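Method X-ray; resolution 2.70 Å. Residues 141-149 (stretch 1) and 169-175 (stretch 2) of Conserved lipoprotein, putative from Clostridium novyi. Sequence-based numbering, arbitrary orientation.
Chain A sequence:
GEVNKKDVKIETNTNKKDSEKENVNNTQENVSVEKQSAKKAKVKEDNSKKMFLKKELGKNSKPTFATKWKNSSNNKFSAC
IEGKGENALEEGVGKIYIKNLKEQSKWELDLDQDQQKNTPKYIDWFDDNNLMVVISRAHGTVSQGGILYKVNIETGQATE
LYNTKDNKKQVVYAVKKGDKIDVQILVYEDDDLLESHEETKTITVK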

# COMPACT_ATOMS: atom_id res chain seq x y z
N THR A 141 -11.27 8.01 11.29
CA THR A 141 -11.38 6.79 12.10
C THR A 141 -12.04 5.59 11.36
O THR A 141 -12.02 4.45 11.85
N VAL A 142 -12.64 5.88 10.20
CA VAL A 142 -13.37 4.90 9.40
C VAL A 142 -12.48 4.34 8.25
O VAL A 142 -12.63 3.17 7.85
N SER A 143 -11.53 5.15 7.80
CA SER A 143 -10.55 4.95 6.73
C SER A 143 -9.45 3.89 7.06
O SER A 143 -8.26 4.19 7.01
N GLN A 144 -9.84 2.66 7.34
CA GLN A 144 -8.92 1.56 7.66
C GLN A 144 -8.37 0.87 6.41
O GLN A 144 -7.31 0.23 6.46
N GLY A 145 -9.12 0.96 5.32
CA GLY A 145 -8.75 0.38 4.05
C GLY A 145 -9.29 1.13 2.87
O GLY A 145 -9.82 2.23 3.03
N GLY A 146 -9.17 0.53 1.69
CA GLY A 146 -9.64 1.15 0.46
C GLY A 146 -9.50 0.26 -0.74
O GLY A 146 -10.09 -0.82 -0.80
N ILE A 147 -8.71 0.73 -1.73
CA ILE A 147 -8.51 -0.01 -2.98
C ILE A 147 -7.13 -0.63 -2.97
O ILE A 147 -6.17 0.02 -2.52
N LEU A 148 -7.03 -1.88 -3.46
CA LEU A 148 -5.77 -2.63 -3.61
C LEU A 148 -5.26 -2.42 -5.03
O LEU A 148 -6.02 -2.53 -6.01
N TYR A 149 -3.97 -2.04 -5.13
CA TYR A 149 -3.23 -1.78 -6.36
C TYR A 149 -1.97 -2.61 -6.43
O TYR A 149 -1.41 -2.98 -5.39
N LYS A 169 -17.25 -0.97 1.72
CA LYS A 169 -16.49 -2.20 1.52
C LYS A 169 -15.03 -1.80 1.24
O LYS A 169 -14.69 -1.42 0.12
N GLN A 170 -14.17 -1.87 2.27
CA GLN A 170 -12.77 -1.46 2.15
C GLN A 170 -11.80 -2.62 2.20
O GLN A 170 -11.81 -3.33 3.19
N VAL A 171 -10.86 -2.73 1.23
CA VAL A 171 -9.77 -3.71 1.28
C VAL A 171 -8.83 -3.25 2.40
O VAL A 171 -8.41 -2.09 2.38
N VAL A 172 -8.59 -4.08 3.43
CA VAL A 172 -7.76 -3.69 4.58
C VAL A 172 -6.33 -4.22 4.41
O VAL A 172 -5.40 -3.54 4.83
N TYR A 173 -6.16 -5.41 3.80
CA TYR A 173 -4.85 -6.03 3.51
C TYR A 173 -5.00 -7.19 2.52
O TYR A 173 -6.11 -7.52 2.12
N ALA A 174 -3.86 -7.81 2.11
CA ALA A 174 -3.78 -8.94 1.19
C ALA A 174 -2.52 -9.77 1.43
O ALA A 174 -1.48 -9.25 1.87
N VAL A 175 -2.64 -11.07 1.15
CA VAL A 175 -1.62 -12.10 1.28
C VAL A 175 -1.57 -12.83 -0.06
O VAL A 175 -2.61 -13.29 -0.54

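The contact between these two stretches is modest, 432 Å² summed over both sides, and three residues carry much of it: Gln170 (85 Å² covered), Val171 (73 Å²) and Leu148 (61 Å²).

Gln170 leaves its strand with CA-to-CB pointing toward the first stretch. Its chi1 of -59° (m) and chi2 of 176° (t) extend the chain, and chi3 of 6° sets the amide among the backbone atoms of the loop at 142-145. There it works as donor and acceptor at once. NE2 of Gln170 donates to O of Val142 at 3.2 Å, with an N-H...O angle of 140°. OE1 of Gln170 accepts from N of Gly145 at 2.9 Å and 145°, and more weakly from N of Gln144 at 3.2 Å, where the angle falls to 124°. Proximity alone would mislead here: OE1 of Gln170 also lies 3.1 Å from O of Val142, but both are acceptors, so that approach is no hydrogen bond. The CA-to-CB bond of Val142 runs sideways (chi1 153°, t), and its CG1 lies 3.9 Å from NE2 of Gln170.

Next to Gln170 in sequence, at Val171, the backbones pair directly. N of Gly146 donates to O of Val171 at 2.8 Å, and N of Val171 donates to O of Gly146 at 2.9 Å, both at 151°, forming a single antiparallel bridge. Gly145 fits closely because it lacks a side chain: its CA is 3.0 Å from O of Val171, a CA-H...O contact, and an ideally placed CB would come within 2.1 Å of that same oxygen, a clash.

Beyond the bridge the packing turns apolar. The CA-to-CB bond of Leu148 points toward the second stretch, with chi1 of -174° (t) and chi2 of 74° (p). Its CB lies 3.9 Å from CG1 of Val171, whose own CA-to-CB bond runs sideways with chi1 of 175° (t). Farther out, CD2 of Leu148 reaches CB of Ala174 at 3.8 Å; the CA-to-CB bond of Ala174 also points toward the first stretch, and its short side chain is met by the longer leucine. Leu148 therefore touches both Val171 and Ala174.

Val172 (chi1 -70°, m) makes a looser contact, with CG1 4.3 Å from CB of Gln144. The CA-to-CB bond of Gln144 is itself sideways, with chi1 of -52° (m) and chi2 of -177° (t). In contrast, the CA-to-CB bonds of Ser143, Ile147, Lys169 and Tyr173 point away, and these residues contribute little covered area.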

# COMPACT_ATOMS: atom_id res chain seq x y z
CB THR A 141 -12.21 7.11 13.38
OG1 THR A 141 -13.43 7.79 13.04
CG2 THR A 141 -11.43 7.93 14.40
CB VAL A 142 -14.65 5.60 8.89
CG1 VAL A 142 -15.16 5.01 7.56
CG2 VAL A 142 -15.73 5.59 9.97
CB SER A 143 -9.90 6.29 6.44
OG SER A 143 -9.32 6.83 7.62
CB GLN A 144 -9.60 0.50 8.56
CG GLN A 144 -10.26 1.05 9.79
CD GLN A 144 -10.85 -0.04 10.67
OE1 GLN A 144 -10.51 -1.24 10.56
NE2 GLN A 144 -11.73 0.37 11.58
CB ILE A 147 -8.74 0.93 -4.21
CG1 ILE A 147 -10.14 1.60 -4.14
CG2 ILE A 147 -8.58 0.17 -5.52
CD1 ILE A 147 -10.29 2.91 -4.88
CB LEU A 148 -6.01 -4.13 -3.31
CG LEU A 148 -4.83 -5.10 -3.27
CD1 LEU A 148 -4.00 -4.91 -2.03
CD2 LEU A 148 -5.33 -6.53 -3.18
CB TYR A 149 -2.82 -0.30 -6.43
CG TYR A 149 -3.95 0.71 -6.49
CD1 TYR A 149 -4.48 1.11 -7.71
CD2 TYR A 149 -4.45 1.28 -5.33
CE1 TYR A 149 -5.53 2.03 -7.77
CE2 TYR A 149 -5.49 2.22 -5.38
CZ TYR A 149 -6.02 2.59 -6.60
OH TYR A 149 -7.00 3.56 -6.62
CB LYS A 169 -17.08 -3.00 0.34
CG LYS A 169 -18.26 -3.89 0.69
CD LYS A 169 -19.37 -3.79 -0.35
CE LYS A 169 -20.42 -4.88 -0.24
NZ LYS A 169 -19.90 -6.18 -0.76
CB GLN A 170 -12.42 -0.53 3.32
CG GLN A 170 -13.25 0.73 3.43
CD GLN A 170 -12.93 1.56 4.64
OE1 GLN A 170 -12.00 1.30 5.41
NE2 GLN A 170 -13.69 2.62 4.83
CB VAL A 171 -9.06 -3.87 -0.08
CG1 VAL A 171 -7.86 -4.80 0.03
CG2 VAL A 171 -10.02 -4.34 -1.17
CB VAL A 172 -8.34 -4.04 5.99
CG1 VAL A 172 -9.55 -3.17 6.32
CG2 VAL A 172 -8.68 -5.51 6.15
CB TYR A 173 -4.14 -6.48 4.80
CG TYR A 173 -4.85 -7.56 5.60
CD1 TYR A 173 -4.60 -8.90 5.36
CD2 TYR A 173 -5.69 -7.23 6.66
CE1 TYR A 173 -5.21 -9.90 6.13
CE2 TYR A 173 -6.35 -8.22 7.40
CZ TYR A 173 -6.06 -9.56 7.16
OH TYR A 173 -6.65 -10.55 7.92
CB ALA A 174 -3.83 -8.48 -0.25
CB VAL A 175 -1.88 -13.10 2.46
CG1 VAL A 175 -0.62 -13.84 2.83
CG2 VAL A 175 -2.48 -12.40 3.69